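D-glycero-alpha-D-manno-heptose 7-phosphate kinase (Campylobacter jejuni subsp. jejuni, PDB 4N3O) phosphorylates D-glycero-alpha-D-manno-heptose 7-phosphate at C-1 with ATP, an early step towards the GDP-heptose used in capsule polysaccharide synthesis. Local coordinates at residues G54-C67 against E70-F84. Numbering follows the deposited sequence.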
# COMPACT_ATOMS: atom_id res chain seq x y z
N GLY A 54 -35.02 -3.69 15.10
CA GLY A 54 -35.67 -2.58 14.42
C GLY A 54 -34.93 -1.27 14.53
O GLY A 54 -35.55 -0.21 14.53
N LYS A 55 -33.61 -1.33 14.64
CA LYS A 55 -32.78 -0.13 14.71
C LYS A 55 -31.89 0.03 13.49
O LYS A 55 -31.52 -0.93 12.83
CB LYS A 55 -31.90 -0.12 15.97
CG LYS A 55 -32.47 0.62 17.18
CD LYS A 55 -33.84 0.12 17.60
CE LYS A 55 -34.34 0.88 18.82
NZ LYS A 55 -34.39 2.35 18.58
N ILE A 56 -31.56 1.28 13.19
CA ILE A 56 -30.68 1.61 12.11
C ILE A 56 -29.65 2.58 12.68
O ILE A 56 -30.00 3.66 13.15
CB ILE A 56 -31.43 2.24 10.92
CG1 ILE A 56 -32.29 1.17 10.21
CG2 ILE A 56 -30.45 2.83 9.93
CD1 ILE A 56 -33.14 1.71 9.08
N ILE A 57 -28.38 2.17 12.63
CA ILE A 57 -27.28 2.96 13.16
C ILE A 57 -26.29 3.31 12.06
O ILE A 57 -25.92 2.45 11.25
CB ILE A 57 -26.57 2.17 14.27
CG1 ILE A 57 -27.57 1.90 15.41
CG2 ILE A 57 -25.34 2.92 14.79
CD1 ILE A 57 -27.03 1.03 16.52
N PHE A 58 -25.88 4.57 12.01
CA PHE A 58 -24.89 5.04 11.07
C PHE A 58 -23.75 5.55 11.94
O PHE A 58 -23.97 6.47 12.74
CB PHE A 58 -25.42 6.18 10.20
CG PHE A 58 -26.57 5.79 9.30
CD1 PHE A 58 -26.48 4.69 8.46
CD2 PHE A 58 -27.69 6.60 9.21
CE1 PHE A 58 -27.51 4.37 7.60
CE2 PHE A 58 -28.73 6.28 8.35
CZ PHE A 58 -28.64 5.16 7.56
N ASP A 59 -22.55 4.97 11.79
CA ASP A 59 -21.40 5.30 12.63
C ASP A 59 -20.15 5.68 11.82
O ASP A 59 -19.53 4.84 11.19
CB ASP A 59 -21.10 4.10 13.52
CG ASP A 59 -19.91 4.32 14.43
OD1 ASP A 59 -19.56 5.49 14.73
OD2 ASP A 59 -19.32 3.31 14.87
N SER A 60 -19.80 6.95 11.89
CA SER A 60 -18.67 7.51 11.15
C SER A 60 -17.77 8.30 12.10
O SER A 60 -17.86 9.53 12.18
CB SER A 60 -19.23 8.40 10.03
OG SER A 60 -18.24 9.21 9.43
N PRO A 61 -16.89 7.61 12.84
CA PRO A 61 -16.02 8.25 13.84
C PRO A 61 -14.98 9.24 13.29
O PRO A 61 -14.65 10.21 13.97
CB PRO A 61 -15.34 7.07 14.53
CG PRO A 61 -15.41 5.96 13.54
CD PRO A 61 -16.72 6.15 12.84
N ASP A 62 -14.46 9.01 12.09
CA ASP A 62 -13.50 9.96 11.53
C ASP A 62 -14.13 11.35 11.31
O ASP A 62 -13.41 12.33 11.18
CB ASP A 62 -12.82 9.41 10.26
CG ASP A 62 -13.81 8.94 9.21
OD1 ASP A 62 -14.96 8.56 9.57
OD2 ASP A 62 -13.44 8.93 8.03
N THR A 63 -15.46 11.42 11.29
CA THR A 63 -16.16 12.72 11.17
C THR A 63 -16.91 13.03 12.47
O THR A 63 -17.69 13.99 12.52
CB THR A 63 -17.16 12.74 9.99
OG1 THR A 63 -18.17 11.74 10.18
CG2 THR A 63 -16.47 12.50 8.66
N ASN A 64 -16.66 12.26 13.53
CA ASN A 64 -17.35 12.45 14.81
C ASN A 64 -18.87 12.52 14.67
O ASN A 64 -19.50 13.42 15.21
CB ASN A 64 -16.84 13.72 15.53
CG ASN A 64 -15.39 13.59 16.01
OD1 ASN A 64 -14.94 12.51 16.40
ND2 ASN A 64 -14.68 14.71 16.01
N SER A 65 -19.44 11.56 13.94
CA SER A 65 -20.88 11.52 13.73
C SER A 65 -21.42 10.14 14.05
O SER A 65 -20.83 9.14 13.66
CB SER A 65 -21.20 11.85 12.28
OG SER A 65 -20.47 12.98 11.84
N TYR A 66 -22.55 10.11 14.74
CA TYR A 66 -23.21 8.87 15.11
C TYR A 66 -24.73 9.12 15.12
O TYR A 66 -25.20 10.01 15.80
CB TYR A 66 -22.74 8.41 16.49
CG TYR A 66 -23.35 7.09 16.93
CD1 TYR A 66 -24.56 7.05 17.62
CD2 TYR A 66 -22.70 5.90 16.66
CE1 TYR A 66 -25.10 5.85 18.02
CE2 TYR A 66 -23.24 4.69 17.04
CZ TYR A 66 -24.43 4.67 17.72
OH TYR A 66 -24.95 3.45 18.10
N CYS A 67 -25.47 8.32 14.33
CA CYS A 67 -26.92 8.43 14.22
C CYS A 67 -27.62 7.13 14.59
O CYS A 67 -27.12 6.03 14.31
CB CYS A 67 -27.36 8.68 12.77
SG CYS A 67 -26.71 10.12 11.90
N GLU A 70 -35.21 4.60 14.12
CA GLU A 70 -36.08 3.45 14.08
C GLU A 70 -36.20 2.97 12.63
O GLU A 70 -36.32 3.77 11.71
CB GLU A 70 -37.47 3.80 14.62
CG GLU A 70 -37.53 3.92 16.14
CD GLU A 70 -37.33 2.58 16.83
OE1 GLU A 70 -37.59 1.53 16.21
OE2 GLU A 70 -36.93 2.59 18.02
N SER A 71 -36.17 1.66 12.45
CA SER A 71 -36.28 1.03 11.14
C SER A 71 -37.59 1.38 10.42
O SER A 71 -38.66 0.98 10.87
CB SER A 71 -36.15 -0.48 11.30
OG SER A 71 -36.34 -1.16 10.08
N LYS A 72 -37.49 2.13 9.32
CA LYS A 72 -38.64 2.52 8.48
C LYS A 72 -38.22 2.66 7.01
O LYS A 72 -37.02 2.63 6.69
CB LYS A 72 -39.29 3.80 8.99
CG LYS A 72 -38.36 5.00 9.05
CD LYS A 72 -39.08 6.22 9.57
CE LYS A 72 -38.12 7.37 9.78
NZ LYS A 72 -38.84 8.57 10.29
N GLU A 73 -39.19 2.83 6.11
CA GLU A 73 -38.89 2.90 4.67
C GLU A 73 -38.17 4.15 4.21
O GLU A 73 -37.35 4.07 3.29
CB GLU A 73 -40.16 2.74 3.82
CG GLU A 73 -40.82 1.36 3.88
CD GLU A 73 -41.82 1.14 2.75
OE1 GLU A 73 -41.49 1.48 1.59
OE2 GLU A 73 -42.92 0.60 3.03
N PHE A 74 -38.47 5.29 4.82
CA PHE A 74 -37.84 6.55 4.42
C PHE A 74 -37.35 7.32 5.63
O PHE A 74 -38.09 7.52 6.58
CB PHE A 74 -38.83 7.42 3.63
CG PHE A 74 -38.24 8.73 3.14
CD1 PHE A 74 -37.58 8.79 1.91
CD2 PHE A 74 -38.37 9.90 3.88
CE1 PHE A 74 -37.05 9.99 1.45
CE2 PHE A 74 -37.84 11.10 3.42
CZ PHE A 74 -37.17 11.14 2.21
N LEU A 75 -36.09 7.75 5.56
CA LEU A 75 -35.46 8.53 6.61
C LEU A 75 -35.27 9.96 6.11
O LEU A 75 -34.48 10.21 5.19
CB LEU A 75 -34.10 7.94 6.96
CG LEU A 75 -34.09 6.49 7.43
CD1 LEU A 75 -32.65 6.07 7.71
CD2 LEU A 75 -34.95 6.32 8.67
N GLY A 76 -35.99 10.89 6.72
CA GLY A 76 -35.91 12.29 6.33
C GLY A 76 -34.61 12.88 6.78
O GLY A 76 -33.99 12.37 7.72
N ASN A 77 -34.20 13.96 6.12
CA ASN A 77 -32.92 14.63 6.41
C ASN A 77 -32.89 15.39 7.73
O ASN A 77 -33.85 16.07 8.08
CB ASN A 77 -32.56 15.58 5.27
CG ASN A 77 -32.26 14.84 3.99
OD1 ASN A 77 -32.16 13.61 3.97
ND2 ASN A 77 -32.10 15.59 2.91
N ASP A 78 -31.77 15.28 8.44
CA ASP A 78 -31.62 15.95 9.73
C ASP A 78 -30.23 16.56 9.95
O ASP A 78 -29.91 16.93 11.06
CB ASP A 78 -31.93 14.98 10.87
CG ASP A 78 -30.92 13.86 10.98
OD1 ASP A 78 -29.95 13.83 10.18
OD2 ASP A 78 -31.10 13.01 11.88
N GLY A 79 -29.42 16.62 8.90
CA GLY A 79 -28.08 17.22 9.00
C GLY A 79 -26.93 16.35 9.50
O GLY A 79 -25.79 16.80 9.53
N LYS A 80 -27.23 15.12 9.93
CA LYS A 80 -26.20 14.19 10.39
C LYS A 80 -26.10 12.95 9.49
O LYS A 80 -26.94 12.04 9.56
CB LYS A 80 -26.44 13.77 11.85
CG LYS A 80 -26.00 14.77 12.91
CD LYS A 80 -26.18 14.19 14.31
CE LYS A 80 -25.36 14.92 15.37
NZ LYS A 80 -25.69 16.36 15.54
N LEU A 81 -25.08 12.93 8.63
CA LEU A 81 -24.84 11.82 7.72
C LEU A 81 -26.01 11.62 6.75
O LEU A 81 -26.43 10.50 6.50
CB LEU A 81 -24.55 10.54 8.51
CG LEU A 81 -23.32 10.61 9.45
CD1 LEU A 81 -23.14 9.31 10.21
CD2 LEU A 81 -22.04 10.95 8.68
N ASP A 82 -26.51 12.73 6.20
CA ASP A 82 -27.62 12.68 5.23
C ASP A 82 -27.28 11.87 4.00
O ASP A 82 -28.17 11.38 3.30
CB ASP A 82 -28.06 14.10 4.82
CG ASP A 82 -28.80 14.84 5.94
OD1 ASP A 82 -29.42 14.18 6.81
OD2 ASP A 82 -28.79 16.09 5.94
N ILE A 83 -25.98 11.71 3.73
CA ILE A 83 -25.54 10.93 2.58
C ILE A 83 -25.94 9.45 2.74
O ILE A 83 -26.35 8.81 1.78
CB ILE A 83 -24.02 11.09 2.30
CG1 ILE A 83 -23.62 10.39 1.00
CG2 ILE A 83 -23.17 10.58 3.46
CD1 ILE A 83 -24.32 10.95 -0.23
N PHE A 84 -25.86 8.90 3.95
CA PHE A 84 -26.25 7.50 4.15
C PHE A 84 -27.77 7.33 4.07
O PHE A 84 -28.26 6.29 3.65
CB PHE A 84 -25.74 6.93 5.48
CG PHE A 84 -24.23 6.95 5.63
CD1 PHE A 84 -23.38 6.80 4.54
CD2 PHE A 84 -23.66 7.02 6.90
CE1 PHE A 84 -22.01 6.82 4.71
CE2 PHE A 84 -22.28 7.02 7.06
CZ PHE A 84 -21.46 6.91 5.97
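F84 meets F58 through its CB, which lies 3.8 Å from the centroid of the F58 ring and 11° off the normal, a CH-pi contact over the face; I56 CG2 lies over the opposite face of F58, displaced toward the rim. The two rings themselves are oblique, their planes inclined at 52°. L75 CD1 reaches the F58 rim, 4.0 Å from CE2 and near the ring plane. Further along the hairpin, L81 lays its forked end on the face that carries F58, S60, S65 and C67: L81 CG is 3.7 Å from S65 CB, while CD1 also touches F58 CB and the sulfur of C67. C67 SG lies beside its own backbone N and in close contact with K80 O, at 3.0 Å.

Polar contacts gather at the far end. S71 N donates to G54 O (2.9 Å, 167° at the hydrogen), and K55, bent at chi2 and chi4, forms a salt bridge with E70, its NZ approaching OE2 to 2.6 Å from above the carboxylate plane. S71 OG turns to L100 O instead.

The chemistry implies a division of labour: charge and backbone bonding join the strand ends, whereas apolar contacts seat the hairpin of this GHMP kinase on the start of helix 82-96, beside S60, a probable ATP-binding residue.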